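Local coordinates for protein serine protease inhibitor (Thermoanaerobacter tengcongensis, PDB 2PEE) that is a thermophilic serpin that probably inhibits serine proteases, its N terminus trapping the metastable native state, at residues Leu57-Asn62 against Asn108-Lys113. The protein carries 1 engineered substitution. Residues are numbered along the deposited sequence; the frame is centred on the assembly and turned at random.
Sequences LAMTAN and NSIWFK
M59 reaches from helix 50-61 to strand 102-113 and meets I110 there, tip to tip. From CB the M59 chain starts with CG between the backbone N and the carbonyl carbon (chi1 84°). Beyond CG it runs extended, and CB, CG and SD make no close approach to 108-113. The terminal methyl does the work. M59 CE lies 4.0 Å from I110 CG1 and 4.1 Å from N108 CB, so it rests between two side chains that both point from the strand toward the helix. I110 continues past the methionine. Its CD1 comes 3.6 Å from T60 OG1, an apolar contact for that hydroxyl. I127 and Y131 also touch M59, and F123 touches I110. Strand 102-113 belongs to the central beta-sheet A of the serpin fold. Helix 50-61 packs on one face of it; on the other, S109 and W111 pack on helix 142-155. The axes of 57-61 and 108-113 come within 9.9 Å, a gap spanned mainly by M59 and I110. The T60 hydroxyl and the N108 side-chain nitrogen bond to the backbone carbonyls of A56 and S52, both in helix 50-61. Between the segments, methyl and methylene groups meet by dispersion, so the contact depends on shape and burial, not on directional bonds.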
ATOM      1  N   LEU A  57       6.282  -3.123  -9.784  1.00 57.74           N
ATOM      2  CA  LEU A  57       7.237  -4.161 -10.153  1.00 58.53           C
ATOM      3  C   LEU A  57       6.767  -4.998 -11.335  1.00 57.33           C
ATOM      4  O   LEU A  57       7.566  -5.361 -12.182  1.00 57.96           O
ATOM      5  CB  LEU A  57       7.592  -5.053  -8.954  1.00 57.85           C
ATOM      6  CG  LEU A  57       8.190  -4.257  -7.790  1.00 61.66           C
ATOM      7  CD1 LEU A  57       8.361  -5.147  -6.594  1.00 69.93           C
ATOM      8  CD2 LEU A  57       9.508  -3.618  -8.160  1.00 65.17           C
ATOM      9  N   ALA A  58       5.476  -5.290 -11.397  1.00 56.79           N
ATOM     10  CA  ALA A  58       4.953  -6.115 -12.468  1.00 55.56           C
ATOM     11  C   ALA A  58       5.072  -5.378 -13.761  1.00 56.30           C
ATOM     12  O   ALA A  58       5.448  -5.967 -14.773  1.00 57.18           O
ATOM     13  CB  ALA A  58       3.520  -6.485 -12.219  1.00 55.82           C
ATOM     14  N   MET A  59       4.770  -4.088 -13.754  1.00 57.24           N
ATOM     15  CA  MET A  59       4.850  -3.369 -15.018  1.00 61.05           C
ATOM     16  C   MET A  59       6.302  -3.185 -15.455  1.00 57.96           C
ATOM     17  O   MET A  59       6.619  -3.325 -16.622  1.00 59.14           O
ATOM     18  CB  MET A  59       4.023  -2.068 -15.034  1.00 60.82           C
ATOM     19  CG  MET A  59       4.689  -0.850 -14.465  1.00 63.39           C
ATOM     20  SD  MET A  59       3.542   0.511 -14.619  1.00 65.73           S
ATOM     21  CE  MET A  59       4.348   1.730 -13.580  1.00 60.07           C
ATOM     22  N   THR A  60       7.183  -2.917 -14.511  1.00 56.14           N
ATOM     23  CA  THR A  60       8.589  -2.765 -14.845  1.00 55.59           C
ATOM     24  C   THR A  60       9.176  -4.094 -15.305  1.00 55.49           C
ATOM     25  O   THR A  60      10.065  -4.120 -16.162  1.00 54.31           O
ATOM     26  CB  THR A  60       9.386  -2.189 -13.668  1.00 54.85           C
ATOM     27  OG1 THR A  60       8.741  -0.988 -13.212  1.00 53.80           O
ATOM     28  CG2 THR A  60      10.773  -1.860 -14.101  1.00 53.22           C
ATOM     29  N   ALA A  61       8.654  -5.193 -14.757  1.00 54.64           N
ATOM     30  CA  ALA A  61       9.127  -6.532 -15.122  1.00 54.78           C
ATOM     31  C   ALA A  61       9.061  -6.793 -16.620  1.00 54.41           C
ATOM     32  O   ALA A  61       9.908  -7.480 -17.162  1.00 54.79           O
ATOM     33  CB  ALA A  61       8.387  -7.610 -14.362  1.00 52.92           C
ATOM     34  N   ASN A  62       8.059  -6.221 -17.277  1.00 54.14           N
ATOM     35  CA  ASN A  62       7.938  -6.250 -18.732  1.00 53.47           C
ATOM     36  C   ASN A  62       9.158  -5.719 -19.497  1.00 54.32           C
ATOM     37  O   ASN A  62       9.358  -6.065 -20.655  1.00 54.13           O
ATOM     38  CB  ASN A  62       6.704  -5.461 -19.148  1.00 52.41           C
ATOM     39  CG  ASN A  62       5.426  -6.135 -18.732  1.00 52.91           C
ATOM     40  OD1 ASN A  62       5.019  -7.137 -19.331  1.00 50.71           O
ATOM     41  ND2 ASN A  62       4.772  -5.590 -17.709  1.00 49.75           N
ATOM     42  N   ASN A 108       1.145   5.297  -9.721  1.00 52.14           N
ATOM     43  CA  ASN A 108       2.427   4.746 -10.137  1.00 51.54           C
ATOM     44  C   ASN A 108       2.952   5.363 -11.414  1.00 51.67           C
ATOM     45  O   ASN A 108       2.193   5.625 -12.361  1.00 54.80           O
ATOM     46  CB  ASN A 108       2.320   3.233 -10.310  1.00 51.19           C
ATOM     47  CG  ASN A 108       2.147   2.511  -8.980  1.00 56.64           C
ATOM     48  OD1 ASN A 108       2.130   3.135  -7.913  1.00 60.80           O
ATOM     49  ND2 ASN A 108       2.019   1.196  -9.037  1.00 61.01           N
ATOM     50  N   SER A 109       4.254   5.606 -11.441  1.00 49.61           N
ATOM     51  CA  SER A 109       4.898   6.085 -12.651  1.00 48.08           C
ATOM     52  C   SER A 109       6.343   5.633 -12.681  1.00 48.31           C
ATOM     53  O   SER A 109       6.910   5.293 -11.645  1.00 49.41           O
ATOM     54  CB  SER A 109       4.803   7.612 -12.754  1.00 47.95           C
ATOM     55  OG  SER A 109       5.199   8.256 -11.550  1.00 47.88           O
ATOM     56  N   ILE A 110       6.911   5.609 -13.879  1.00 46.80           N
ATOM     57  CA  ILE A 110       8.342   5.495 -14.082  1.00 47.63           C
ATOM     58  C   ILE A 110       8.835   6.801 -14.710  1.00 49.31           C
ATOM     59  O   ILE A 110       8.163   7.381 -15.556  1.00 47.97           O
ATOM     60  CB  ILE A 110       8.697   4.301 -14.988  1.00 46.58           C
ATOM     61  CG1 ILE A 110       8.029   3.029 -14.472  1.00 47.03           C
ATOM     62  CG2 ILE A 110      10.208   4.084 -15.040  1.00 47.92           C
ATOM     63  CD1 ILE A 110       8.193   1.819 -15.388  1.00 48.58           C
ATOM     64  N   TRP A 111      10.004   7.265 -14.272  1.00 53.13           N
ATOM     65  CA  TRP A 111      10.626   8.488 -14.784  1.00 52.71           C
ATOM     66  C   TRP A 111      12.033   8.149 -15.248  1.00 54.43           C
ATOM     67  O   TRP A 111      12.814   7.550 -14.493  1.00 54.97           O
ATOM     68  CB  TRP A 111      10.682   9.554 -13.685  1.00 51.48           C
ATOM     69  CG  TRP A 111       9.327  10.091 -13.239  1.00 50.81           C
ATOM     70  CD1 TRP A 111       8.325   9.397 -12.605  1.00 51.02           C
ATOM     71  CD2 TRP A 111       8.851  11.436 -13.373  1.00 48.41           C
ATOM     72  NE1 TRP A 111       7.255  10.226 -12.356  1.00 48.73           N
ATOM     73  CE2 TRP A 111       7.556  11.481 -12.815  1.00 50.05           C
ATOM     74  CE3 TRP A 111       9.389  12.604 -13.921  1.00 45.96           C
ATOM     75  CZ2 TRP A 111       6.796  12.651 -12.792  1.00 49.87           C
ATOM     76  CZ3 TRP A 111       8.631  13.761 -13.896  1.00 46.66           C
ATOM     77  CH2 TRP A 111       7.349  13.775 -13.341  1.00 46.98           C
ATOM     78  N   PHE A 112      12.343   8.516 -16.491  1.00 56.02           N
ATOM     79  CA  PHE A 112      13.651   8.261 -17.108  1.00 55.59           C
ATOM     80  C   PHE A 112      14.367   9.561 -17.399  1.00 57.33           C
ATOM     81  O   PHE A 112      13.724  10.568 -17.719  1.00 57.70           O
ATOM     82  CB  PHE A 112      13.493   7.543 -18.445  1.00 55.68           C
ATOM     83  CG  PHE A 112      12.926   6.168 -18.340  1.00 57.35           C
ATOM     84  CD1 PHE A 112      11.605   5.919 -18.738  1.00 55.65           C
ATOM     85  CD2 PHE A 112      13.705   5.115 -17.860  1.00 55.30           C
ATOM     86  CE1 PHE A 112      11.058   4.638 -18.660  1.00 54.07           C
ATOM     87  CE2 PHE A 112      13.168   3.828 -17.770  1.00 64.07           C
ATOM     88  CZ  PHE A 112      11.833   3.587 -18.170  1.00 58.94           C
ATOM     89  N   LYS A 113      15.695   9.531 -17.323  1.00 59.01           N
ATOM     90  CA  LYS A 113      16.507  10.688 -17.666  1.00 60.95           C
ATOM     91  C   LYS A 113      16.621  10.852 -19.201  1.00 62.05           C
ATOM     92  O   LYS A 113      16.959   9.901 -19.904  1.00 61.60           O
ATOM     93  CB  LYS A 113      17.875  10.563 -16.994  1.00 61.37           C
ATOM     94  CG  LYS A 113      18.725  11.818 -17.034  1.00 62.68           C
ATOM     95  CD  LYS A 113      20.061  11.585 -16.356  1.00 60.49           C
ATOM     96  CE  LYS A 113      20.793  12.886 -16.095  1.00 54.92           C
ATOM     97  NZ  LYS A 113      21.777  12.692 -15.008  1.00 54.32           N
TER